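Local coordinates for muconolactone isomerase-like protein (Thermus thermophilus, PDB 1VDH), which catalyses the hydrogen peroxide-dependent decarboxylation of Fe-coproporphyrin III (coproheme) to heme b, the last step of the coproporphyrin-dependent pathway, as a homopentamer, at residues P8-L12 and G115-L121; L23-W29 and F98-L102; S61-Y65 and P134-K138; K149-D155 and V222-E228. All coordinates share one frame; numbering follows the deposited sequence.

Contact 1: residues P8-L12 and G115-L121; sequences PTHTL and GSQEKPL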
# COMPACT_ATOMS: atom_id res chain seq x y z
N PRO A 8 6.05 -16.38 28.76
CA PRO A 8 5.64 -16.80 27.42
C PRO A 8 4.59 -17.90 27.37
O PRO A 8 4.61 -18.84 28.16
CB PRO A 8 6.96 -17.21 26.77
CG PRO A 8 7.79 -17.66 27.94
CD PRO A 8 7.49 -16.60 28.96
N THR A 9 3.67 -17.74 26.43
CA THR A 9 2.60 -18.69 26.22
C THR A 9 3.19 -20.03 25.76
O THR A 9 4.10 -20.05 24.93
CB THR A 9 1.64 -18.17 25.13
OG1 THR A 9 1.15 -16.88 25.51
CG2 THR A 9 0.46 -19.12 24.92
N HIS A 10 2.68 -21.12 26.33
CA HIS A 10 3.14 -22.47 25.96
C HIS A 10 2.44 -22.88 24.67
O HIS A 10 1.25 -22.59 24.49
CB HIS A 10 2.76 -23.49 27.05
CG HIS A 10 3.23 -23.12 28.42
ND1 HIS A 10 4.53 -23.30 28.84
CD2 HIS A 10 2.56 -22.59 29.47
CE1 HIS A 10 4.64 -22.89 30.09
NE2 HIS A 10 3.46 -22.46 30.50
N THR A 11 3.16 -23.57 23.79
CA THR A 11 2.58 -24.02 22.54
C THR A 11 2.99 -25.43 22.16
O THR A 11 4.01 -25.94 22.61
CB THR A 11 2.97 -23.10 21.34
OG1 THR A 11 4.39 -23.09 21.17
CG2 THR A 11 2.48 -21.68 21.55
N LEU A 12 2.16 -26.04 21.32
CA LEU A 12 2.39 -27.37 20.78
C LEU A 12 2.18 -27.19 19.28
O LEU A 12 1.15 -26.66 18.85
CB LEU A 12 1.37 -28.38 21.31
CG LEU A 12 1.45 -28.77 22.79
CD1 LEU A 12 0.37 -29.79 23.11
CD2 LEU A 12 2.83 -29.35 23.10
N GLY A 115 -2.29 -23.52 21.98
CA GLY A 115 -1.69 -22.75 23.05
C GLY A 115 -2.38 -22.79 24.40
O GLY A 115 -3.57 -23.09 24.51
N SER A 116 -1.60 -22.47 25.43
CA SER A 116 -2.08 -22.42 26.80
C SER A 116 -1.30 -21.32 27.50
O SER A 116 -0.07 -21.30 27.46
CB SER A 116 -1.82 -23.75 27.51
OG SER A 116 -2.34 -23.72 28.82
N GLN A 117 -2.01 -20.39 28.13
CA GLN A 117 -1.39 -19.26 28.80
C GLN A 117 -0.67 -19.57 30.11
O GLN A 117 0.35 -18.95 30.42
CB GLN A 117 -2.42 -18.14 29.03
CG GLN A 117 -3.07 -17.63 27.74
CD GLN A 117 -2.07 -17.07 26.74
OE1 GLN A 117 -1.04 -16.50 27.12
NE2 GLN A 117 -2.36 -17.24 25.46
N GLU A 118 -1.19 -20.53 30.88
CA GLU A 118 -0.59 -20.91 32.15
C GLU A 118 -0.13 -22.36 32.24
O GLU A 118 1.05 -22.65 32.07
CB GLU A 118 -1.55 -20.59 33.31
CG GLU A 118 -1.81 -19.10 33.49
CD GLU A 118 -2.70 -18.80 34.68
OE1 GLU A 118 -3.86 -19.26 34.70
OE2 GLU A 118 -2.25 -18.09 35.61
N LYS A 119 -1.05 -23.28 32.52
CA LYS A 119 -0.71 -24.70 32.63
C LYS A 119 -0.53 -25.37 31.26
O LYS A 119 -1.45 -25.39 30.45
CB LYS A 119 -1.78 -25.45 33.43
CG LYS A 119 -1.77 -25.13 34.93
CD LYS A 119 -0.49 -25.61 35.59
CE LYS A 119 -0.46 -25.29 37.08
NZ LYS A 119 -1.58 -25.94 37.83
N PRO A 120 0.66 -25.95 31.02
CA PRO A 120 0.99 -26.63 29.75
C PRO A 120 -0.04 -27.69 29.36
O PRO A 120 -0.59 -28.38 30.22
CB PRO A 120 2.35 -27.26 30.05
CG PRO A 120 2.95 -26.30 31.03
CD PRO A 120 1.80 -26.03 31.95
N LEU A 121 -0.32 -27.79 28.07
CA LEU A 121 -1.28 -28.77 27.56
C LEU A 121 -0.69 -30.18 27.55
O LEU A 121 0.52 -30.35 27.38
CB LEU A 121 -1.71 -28.41 26.13
CG LEU A 121 -2.55 -27.16 25.88
CD1 LEU A 121 -2.73 -26.98 24.38
CD2 LEU A 121 -3.90 -27.27 26.58
O HOH W 1 -0.27 -15.33 23.56
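H10 and S116 make a hydrogen-bonded pair near the end of the antiparallel ladder that joins strand 10-24 to strand 102-116 in the curved sheet of this chlorite dismutase-family fold. The two backbone bonds of the pair, H10 N to S116 O and S116 N to H10 O, are each 3.0 Å long. T11 and G115 follow as a non-hydrogen-bonded pair, in which the G115 CA comes within 3.3 Å of H10 O as a CA-H...O contact.

Side-chain polarity takes over where the ladder frays. T9 OG1 donates to Q117 OE1 over 2.7 Å, tilted 31° from the carbonyl plane. Glutamine reaches back to it because its chain folds at chi2 (-59°), and OE1 also accepts from R165 of helix 162-177, so two donors hold the amide oxygen. A threonine hydroxyl suits this spot because it can accept as well as donate: water 1 donates to it and, more weakly, accepts from Q117 NE2. The methyl CG2 of T9 meanwhile rests near S116 O and Q117 NE2.

The ring and apolar contacts bring the loop after strand 102-116 back onto strand residues H10 and L12. P120 CG sits 3.8 Å above the centroid of the H10 ring, only 6° off its normal, a CH-pi contact that suits a rigid proline. An alanine at H10 would remove the ring and is likely to leave P120 CG without the face it packs on, opening a gap there. Further along, two leucines meet, with L12 CD1 against L121 CB at 3.9 Å.

Contact 2: residues L23-W29 and F98-L102; sequences LLDFARW and FARYL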
# COMPACT_ATOMS: atom_id res chain seq x y z
N LEU A 23 -5.52 -16.27 -8.65
CA LEU A 23 -6.56 -15.65 -9.47
C LEU A 23 -6.56 -16.35 -10.82
O LEU A 23 -5.50 -16.66 -11.37
CB LEU A 23 -6.28 -14.16 -9.67
CG LEU A 23 -6.59 -13.24 -8.49
CD1 LEU A 23 -5.97 -11.88 -8.75
CD2 LEU A 23 -8.11 -13.11 -8.30
N LEU A 24 -7.75 -16.60 -11.35
CA LEU A 24 -7.87 -17.26 -12.64
C LEU A 24 -7.95 -16.25 -13.78
O LEU A 24 -8.67 -15.26 -13.70
CB LEU A 24 -9.11 -18.16 -12.65
CG LEU A 24 -9.46 -18.84 -13.99
CD1 LEU A 24 -8.41 -19.89 -14.34
CD2 LEU A 24 -10.84 -19.47 -13.89
N ASP A 25 -7.15 -16.48 -14.82
CA ASP A 25 -7.20 -15.60 -15.98
C ASP A 25 -8.35 -16.18 -16.81
O ASP A 25 -8.14 -17.04 -17.67
CB ASP A 25 -5.88 -15.66 -16.76
CG ASP A 25 -5.83 -14.64 -17.90
OD1 ASP A 25 -6.89 -14.18 -18.37
OD2 ASP A 25 -4.71 -14.31 -18.34
N PHE A 26 -9.57 -15.74 -16.50
CA PHE A 26 -10.78 -16.21 -17.19
C PHE A 26 -10.71 -16.11 -18.71
O PHE A 26 -10.98 -17.08 -19.40
CB PHE A 26 -12.02 -15.44 -16.69
CG PHE A 26 -12.54 -15.93 -15.37
CD1 PHE A 26 -11.94 -15.54 -14.18
CD2 PHE A 26 -13.64 -16.77 -15.31
CE1 PHE A 26 -12.43 -15.98 -12.95
CE2 PHE A 26 -14.14 -17.23 -14.09
CZ PHE A 26 -13.53 -16.84 -12.90
N ALA A 27 -10.35 -14.93 -19.21
CA ALA A 27 -10.25 -14.69 -20.64
C ALA A 27 -9.35 -15.70 -21.35
O ALA A 27 -9.74 -16.27 -22.37
CB ALA A 27 -9.76 -13.27 -20.90
N ARG A 28 -8.15 -15.91 -20.81
CA ARG A 28 -7.21 -16.86 -21.40
C ARG A 28 -7.65 -18.31 -21.28
O ARG A 28 -7.52 -19.07 -22.23
CB ARG A 28 -5.82 -16.70 -20.79
CG ARG A 28 -4.96 -15.62 -21.45
CD ARG A 28 -3.68 -16.23 -22.01
NE ARG A 28 -2.88 -16.88 -20.97
CZ ARG A 28 -2.12 -17.96 -21.16
NH1 ARG A 28 -1.43 -18.47 -20.16
NH2 ARG A 28 -2.07 -18.54 -22.36
N TRP A 29 -8.16 -18.68 -20.12
CA TRP A 29 -8.61 -20.06 -19.90
C TRP A 29 -9.79 -20.46 -20.78
O TRP A 29 -9.73 -21.48 -21.47
CB TRP A 29 -8.97 -20.28 -18.43
CG TRP A 29 -9.56 -21.64 -18.18
CD1 TRP A 29 -10.87 -21.92 -17.91
CD2 TRP A 29 -8.87 -22.89 -18.19
NE1 TRP A 29 -11.04 -23.28 -17.76
CE2 TRP A 29 -9.83 -23.90 -17.92
CE3 TRP A 29 -7.53 -23.26 -18.40
CZ2 TRP A 29 -9.49 -25.25 -17.85
CZ3 TRP A 29 -7.20 -24.62 -18.33
CH2 TRP A 29 -8.17 -25.59 -18.06
N PHE A 98 -2.02 -25.90 -15.91
CA PHE A 98 -3.16 -25.13 -15.41
C PHE A 98 -2.70 -23.81 -14.79
O PHE A 98 -3.37 -22.78 -14.96
CB PHE A 98 -3.95 -25.95 -14.38
CG PHE A 98 -5.16 -25.23 -13.84
CD1 PHE A 98 -6.17 -24.80 -14.69
CD2 PHE A 98 -5.26 -24.94 -12.48
CE1 PHE A 98 -7.28 -24.10 -14.20
CE2 PHE A 98 -6.36 -24.23 -11.98
CZ PHE A 98 -7.37 -23.81 -12.85
N ALA A 99 -1.56 -23.83 -14.10
CA ALA A 99 -1.01 -22.63 -13.47
C ALA A 99 -0.62 -21.54 -14.46
O ALA A 99 -0.37 -20.40 -14.07
CB ALA A 99 0.17 -23.00 -12.59
N ARG A 100 -0.53 -21.89 -15.75
CA ARG A 100 -0.19 -20.90 -16.76
C ARG A 100 -1.35 -19.91 -16.87
O ARG A 100 -1.19 -18.80 -17.37
CB ARG A 100 0.04 -21.55 -18.13
CG ARG A 100 1.16 -22.59 -18.17
CD ARG A 100 1.40 -23.10 -19.59
NE ARG A 100 2.15 -24.35 -19.63
CZ ARG A 100 3.39 -24.52 -19.18
NH1 ARG A 100 3.98 -25.70 -19.27
NH2 ARG A 100 4.06 -23.50 -18.66
N TYR A 101 -2.52 -20.33 -16.39
CA TYR A 101 -3.72 -19.50 -16.41
C TYR A 101 -4.04 -18.94 -15.02
O TYR A 101 -5.13 -18.42 -14.78
CB TYR A 101 -4.91 -20.33 -16.92
CG TYR A 101 -4.66 -20.98 -18.26
CD1 TYR A 101 -4.99 -20.32 -19.44
CD2 TYR A 101 -4.07 -22.24 -18.34
CE1 TYR A 101 -4.74 -20.90 -20.68
CE2 TYR A 101 -3.81 -22.83 -19.58
CZ TYR A 101 -4.14 -22.15 -20.74
OH TYR A 101 -3.89 -22.73 -21.97
N LEU A 102 -3.08 -19.05 -14.11
CA LEU A 102 -3.25 -18.55 -12.75
C LEU A 102 -2.21 -17.51 -12.35
O LEU A 102 -1.07 -17.52 -12.85
CB LEU A 102 -3.19 -19.69 -11.74
CG LEU A 102 -4.21 -20.82 -11.85
CD1 LEU A 102 -3.91 -21.87 -10.79
CD2 LEU A 102 -5.62 -20.26 -11.68
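Y101 suits its place because its ring has two faces to offer, one to the R28 guanidinium, the other to the edge of W29. The W29 side is tight. The edge of the W29 six-membered ring points at the Y101 face (centroids 5.1 Å apart, planes at 79°), and the F98 edge meets the W29 face almost perpendicularly, giving two T-shaped stacks. L24 CD1 fills in beside F98 and L102. W29 turns its CG anti to the backbone N (chi1 174°), which brings CE3 to 3.6 Å from Y101 CD2.

The R28 side is looser and faces solvent. The guanidinium lies nearly flat on Y101, centres 4.6 Å apart, while R28 NH1 donates to R100 O over 2.8 Å, from above the carbonyl plane. Replacing Y101 by alanine would probably leave the R28 guanidinium without its stacking surface and the W29 edge facing a gap.

D25 N donates to Y101 O over 2.8 Å, and aspartate suits this N-cap because its OD1 can accept from R28 N in the first helical turn. The cluster sits where strand 10-24 passes into helix 26-31, with W29 and F98 against helix 34-56 and L24 against F246 of helix 240-246.

Contact 3: residues S61-Y65 and P134-K138; sequences SYGIY and PRVPK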
# COMPACT_ATOMS: atom_id res chain seq x y z
N SER A 61 -3.33 -33.21 4.66
CA SER A 61 -4.72 -32.97 4.27
C SER A 61 -4.76 -31.80 3.29
O SER A 61 -3.79 -31.04 3.19
CB SER A 61 -5.57 -32.67 5.51
OG SER A 61 -6.95 -32.66 5.20
N TYR A 62 -5.86 -31.67 2.55
CA TYR A 62 -5.99 -30.58 1.59
C TYR A 62 -7.44 -30.20 1.31
O TYR A 62 -8.38 -30.93 1.67
CB TYR A 62 -5.32 -30.94 0.26
CG TYR A 62 -6.22 -31.76 -0.65
CD1 TYR A 62 -6.88 -31.16 -1.73
CD2 TYR A 62 -6.46 -33.11 -0.40
CE1 TYR A 62 -7.76 -31.89 -2.53
CE2 TYR A 62 -7.33 -33.84 -1.20
CZ TYR A 62 -7.98 -33.23 -2.26
OH TYR A 62 -8.85 -33.94 -3.06
N GLY A 63 -7.60 -29.09 0.61
CA GLY A 63 -8.91 -28.60 0.22
C GLY A 63 -8.74 -27.56 -0.86
O GLY A 63 -7.75 -26.82 -0.87
N ILE A 64 -9.66 -27.55 -1.83
CA ILE A 64 -9.62 -26.57 -2.92
C ILE A 64 -10.94 -25.81 -2.87
O ILE A 64 -12.01 -26.42 -2.82
CB ILE A 64 -9.40 -27.23 -4.29
CG1 ILE A 64 -8.03 -27.92 -4.33
CG2 ILE A 64 -9.49 -26.18 -5.40
CD1 ILE A 64 -7.71 -28.62 -5.65
N TYR A 65 -10.86 -24.48 -2.90
CA TYR A 65 -12.05 -23.65 -2.80
C TYR A 65 -12.23 -22.58 -3.86
O TYR A 65 -11.27 -22.07 -4.42
CB TYR A 65 -12.05 -22.94 -1.44
CG TYR A 65 -11.81 -23.84 -0.26
CD1 TYR A 65 -12.87 -24.29 0.53
CD2 TYR A 65 -10.52 -24.23 0.09
CE1 TYR A 65 -12.65 -25.11 1.63
CE2 TYR A 65 -10.29 -25.05 1.19
CZ TYR A 65 -11.37 -25.48 1.95
OH TYR A 65 -11.15 -26.27 3.05
N PRO A 134 -5.25 -31.64 12.07
CA PRO A 134 -6.63 -31.46 11.60
C PRO A 134 -6.84 -31.72 10.11
O PRO A 134 -6.09 -31.24 9.26
CB PRO A 134 -6.91 -29.99 11.95
CG PRO A 134 -5.58 -29.34 11.66
CD PRO A 134 -4.59 -30.33 12.27
N ARG A 135 -7.85 -32.53 9.81
CA ARG A 135 -8.19 -32.84 8.43
C ARG A 135 -9.17 -31.79 7.94
O ARG A 135 -10.06 -31.37 8.67
CB ARG A 135 -8.84 -34.22 8.30
CG ARG A 135 -7.86 -35.36 8.06
CD ARG A 135 -6.94 -35.59 9.25
NE ARG A 135 -6.18 -36.83 9.09
CZ ARG A 135 -5.34 -37.32 10.00
NH1 ARG A 135 -4.70 -38.45 9.75
NH2 ARG A 135 -5.12 -36.67 11.13
N VAL A 136 -8.98 -31.35 6.70
CA VAL A 136 -9.85 -30.35 6.09
C VAL A 136 -11.18 -31.00 5.71
O VAL A 136 -11.21 -32.00 5.00
CB VAL A 136 -9.19 -29.77 4.81
CG1 VAL A 136 -10.12 -28.81 4.13
CG2 VAL A 136 -7.87 -29.10 5.16
N PRO A 137 -12.31 -30.45 6.20
CA PRO A 137 -13.63 -31.01 5.89
C PRO A 137 -13.93 -30.97 4.39
O PRO A 137 -13.47 -30.08 3.67
CB PRO A 137 -14.59 -30.16 6.73
CG PRO A 137 -13.85 -28.88 6.95
CD PRO A 137 -12.43 -29.33 7.17
N LYS A 138 -14.70 -31.95 3.92
CA LYS A 138 -15.00 -32.07 2.50
C LYS A 138 -16.35 -31.54 2.00
O LYS A 138 -16.92 -32.08 1.05
CB LYS A 138 -14.83 -33.53 2.06
CG LYS A 138 -13.51 -34.14 2.51
CD LYS A 138 -12.33 -33.41 1.91
CE LYS A 138 -11.02 -33.99 2.41
NZ LYS A 138 -9.86 -33.33 1.77
O HOH W 2 -10.74 -35.11 -1.09
O HOH W 3 -13.48 -27.40 3.86
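V136 N donates to S61 OG in a nearly straight bond of 2.8 Å (171° at the hydrogen), tying the loop before strand 141-152 to the start of strand 61-67. Serine suits the place because its oxygen serves two partners: it receives V136 N and is also hydrogen-bonded to the carboxylate of E55. That carboxylate oxygen, E55 OE2, also bonds Y62 N and forms a salt bridge with K138.

K138 is well supplied in turn. Its chain bends at chi2 (-62°) and returns NZ to Y62 O at 2.8 Å, with a donor direction 21° from the carbonyl plane. The same ammonium lies 4.3 Å from the centroid of the Y62 ring, an off-centre cation-pi contact, and gives water 2 a weak bond; that water also meets Y62 OH.

Water 3 spans Y65 OH and P137 O, 2.7 Å from each, so a bound water joins the phenol to the loop. V136 packs its CG1 against Y65, and glycine fits at G63 because a CB there would clash with that methyl.

The K138 ammonium probably balances the E55 charge, while S61 OG and Y62 N add hydrogen bonds that would stabilise it; the carboxylate in turn helps fix the loop on the strand.

Contact 4: residues K149-D155 and V222-E228; sequences KRRQGQD and VSARYGE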
# COMPACT_ATOMS: atom_id res chain seq x y z
N LYS A 149 -1.66 -10.06 17.81
CA LYS A 149 -2.15 -9.65 19.11
C LYS A 149 -1.52 -8.27 19.28
O LYS A 149 -0.30 -8.11 19.15
CB LYS A 149 -1.70 -10.61 20.21
CG LYS A 149 -2.69 -11.75 20.48
CD LYS A 149 -3.95 -11.25 21.18
CE LYS A 149 -4.87 -12.41 21.58
NZ LYS A 149 -5.43 -13.15 20.42
N ARG A 150 -2.37 -7.28 19.49
CA ARG A 150 -1.95 -5.89 19.62
C ARG A 150 -0.89 -5.57 20.67
O ARG A 150 -0.87 -6.15 21.76
CB ARG A 150 -3.19 -5.01 19.83
CG ARG A 150 -2.91 -3.52 19.89
CD ARG A 150 -4.20 -2.74 20.12
NE ARG A 150 -5.08 -2.77 18.96
CZ ARG A 150 -6.34 -2.35 18.97
NH1 ARG A 150 -7.07 -2.40 17.86
NH2 ARG A 150 -6.89 -1.91 20.09
N ARG A 151 0.01 -4.66 20.29
CA ARG A 151 1.09 -4.17 21.14
C ARG A 151 1.11 -2.66 20.95
O ARG A 151 2.07 -2.10 20.42
CB ARG A 151 2.44 -4.77 20.72
CG ARG A 151 2.58 -6.27 20.96
CD ARG A 151 3.93 -6.80 20.45
NE ARG A 151 4.10 -6.54 19.01
CZ ARG A 151 5.00 -5.71 18.51
NH1 ARG A 151 5.08 -5.53 17.20
NH2 ARG A 151 5.84 -5.06 19.31
N GLN A 152 0.01 -2.00 21.33
CA GLN A 152 -0.09 -0.55 21.17
C GLN A 152 -0.53 0.13 22.46
O GLN A 152 -1.61 -0.18 22.99
CB GLN A 152 -1.09 -0.20 20.06
CG GLN A 152 -0.82 -0.83 18.69
CD GLN A 152 0.46 -0.33 18.02
OE1 GLN A 152 1.08 -1.05 17.24
NE2 GLN A 152 0.84 0.91 18.31
N GLY A 153 0.29 1.05 22.95
CA GLY A 153 -0.02 1.78 24.17
C GLY A 153 -0.46 0.92 25.33
O GLY A 153 0.26 0.00 25.75
N GLN A 154 -1.65 1.20 25.84
CA GLN A 154 -2.23 0.47 26.98
C GLN A 154 -2.76 -0.90 26.59
O GLN A 154 -3.09 -1.72 27.45
CB GLN A 154 -3.35 1.30 27.62
CG GLN A 154 -2.93 2.69 28.09
CD GLN A 154 -1.94 2.66 29.23
OE1 GLN A 154 -0.73 2.63 29.02
NE2 GLN A 154 -2.46 2.67 30.46
N ASP A 155 -2.91 -1.14 25.29
CA ASP A 155 -3.38 -2.42 24.79
C ASP A 155 -2.18 -3.21 24.29
O ASP A 155 -1.94 -3.29 23.08
CB ASP A 155 -4.39 -2.23 23.65
CG ASP A 155 -5.62 -1.45 24.06
OD1 ASP A 155 -6.27 -0.87 23.17
OD2 ASP A 155 -5.96 -1.42 25.27
N VAL A 222 -10.62 -9.66 24.83
CA VAL A 222 -9.43 -10.14 24.13
C VAL A 222 -9.39 -9.67 22.68
O VAL A 222 -8.34 -9.25 22.20
CB VAL A 222 -9.30 -11.68 24.21
CG1 VAL A 222 -10.47 -12.37 23.52
CG2 VAL A 222 -7.97 -12.13 23.61
N SER A 223 -10.53 -9.69 22.00
CA SER A 223 -10.59 -9.25 20.61
C SER A 223 -10.74 -7.73 20.51
O SER A 223 -10.04 -7.08 19.74
CB SER A 223 -11.76 -9.93 19.88
OG SER A 223 -11.65 -11.34 19.94
N ALA A 224 -11.66 -7.17 21.30
CA ALA A 224 -11.92 -5.74 21.28
C ALA A 224 -10.68 -4.88 21.53
O ALA A 224 -10.46 -3.88 20.84
CB ALA A 224 -13.02 -5.39 22.29
N ARG A 225 -9.86 -5.30 22.49
CA ARG A 225 -8.64 -4.55 22.83
C ARG A 225 -7.34 -5.06 22.20
O ARG A 225 -6.45 -4.26 21.93
CB ARG A 225 -8.45 -4.49 24.35
CG ARG A 225 -9.44 -3.60 25.10
CD ARG A 225 -9.12 -3.54 26.59
NE ARG A 225 -7.79 -2.99 26.86
CZ ARG A 225 -7.24 -2.91 28.07
NH1 ARG A 225 -7.89 -3.33 29.14
NH2 ARG A 225 -6.02 -2.39 28.21
N TYR A 226 -7.23 -6.37 21.98
CA TYR A 226 -5.98 -6.93 21.46
C TYR A 226 -6.01 -7.57 20.07
O TYR A 226 -4.99 -8.05 19.58
CB TYR A 226 -5.40 -7.92 22.47
CG TYR A 226 -5.33 -7.36 23.88
CD1 TYR A 226 -4.25 -6.57 24.28
CD2 TYR A 226 -6.34 -7.61 24.80
CE1 TYR A 226 -4.19 -6.03 25.56
CE2 TYR A 226 -6.30 -7.07 26.08
CZ TYR A 226 -5.22 -6.29 26.46
OH TYR A 226 -5.18 -5.75 27.72
N GLY A 227 -7.17 -7.57 19.43
CA GLY A 227 -7.26 -8.15 18.11
C GLY A 227 -6.84 -7.21 17.00
O GLY A 227 -7.31 -6.08 16.91
N GLU A 228 -5.94 -7.69 16.15
CA GLU A 228 -5.46 -6.92 15.00
C GLU A 228 -5.71 -7.88 13.84
O GLU A 228 -5.03 -8.91 13.72
CB GLU A 228 -3.98 -6.62 15.17
CG GLU A 228 -3.43 -5.59 14.22
CD GLU A 228 -2.01 -5.19 14.58
OE1 GLU A 228 -1.82 -4.62 15.68
OE2 GLU A 228 -1.10 -5.46 13.78
O HOH W 4 -7.36 -10.84 19.88
O HOH W 5 0.12 -3.72 17.56
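D155 OD2 is gripped side-on by two nitrogens of R225, NE at 2.9 Å and NH2 at 3.1 Å, at the end of a beta hairpin whose type II' turn runs from Q152 to D155. Both nitrogens converge on one oxygen, and the carboxylate and guanidinium planes stand 57° apart. Arginine suits this place because its flat head can serve several acceptors: NH2 adds a weak bond to Q154 O, and NH1 forms a salt bridge with E221. Y226 OH lies over the centre of one face of the same guanidinium. The other carboxylate oxygen, D155 OD1, takes a weak 3.3 Å bond from R150 NH2, carried there by a chain that starts extended and bends at chi3 (-69°), so the acid links two arginines in a salt-bridge network. G153 has the positive phi that glycine accepts readily.

The backbones meet where helix 221-226 ends and strand 227-237 begins. R150 N donates to Y226 O over 2.7 Å, nearly straight at 172°. G227 fits this exit because a CB would strike S223 O. Its carbonyl bonds R151 of the third subunit, so the contact also takes part in pentamer assembly.

Toward the probable coproheme site, K149 CE rests 3.7 Å from V222 CG2, and V222 in turn packs on H172, the predicted axial ligand. K149 and S223 are themselves predicted to bind Fe-coproporphyrin III. Water 4 connects K149 NZ to V222 O. On the hairpin side, water 5 accepts from R151 N and donates to Q152 OE1 and to E228 OE1, the last at 2.8 Å.

How the contacts relate
From the N terminus, the chain enters strand 10-24, whose start belongs to contact 1 and whose end belongs to contact 2, with centres about 44 Å apart on opposite sides of the chain's centre. Contact 2 closes its loop when segment 98-102 arrives, and contact 1 closes later, at 115-121, so contact 2 is nested inside it. Contact 3 opens at 61-65, within both loops, and closes at 134-138, beyond both, crossing each. Contact 4 follows in series, joining strand 141-152 to helix 221-226 and strand 227-237. All four reach the same curled antiparallel sheet; contacts 1, 2 and 4 touch the second subunit, contacts 2 and 4 the third, and contact 3 no other chain.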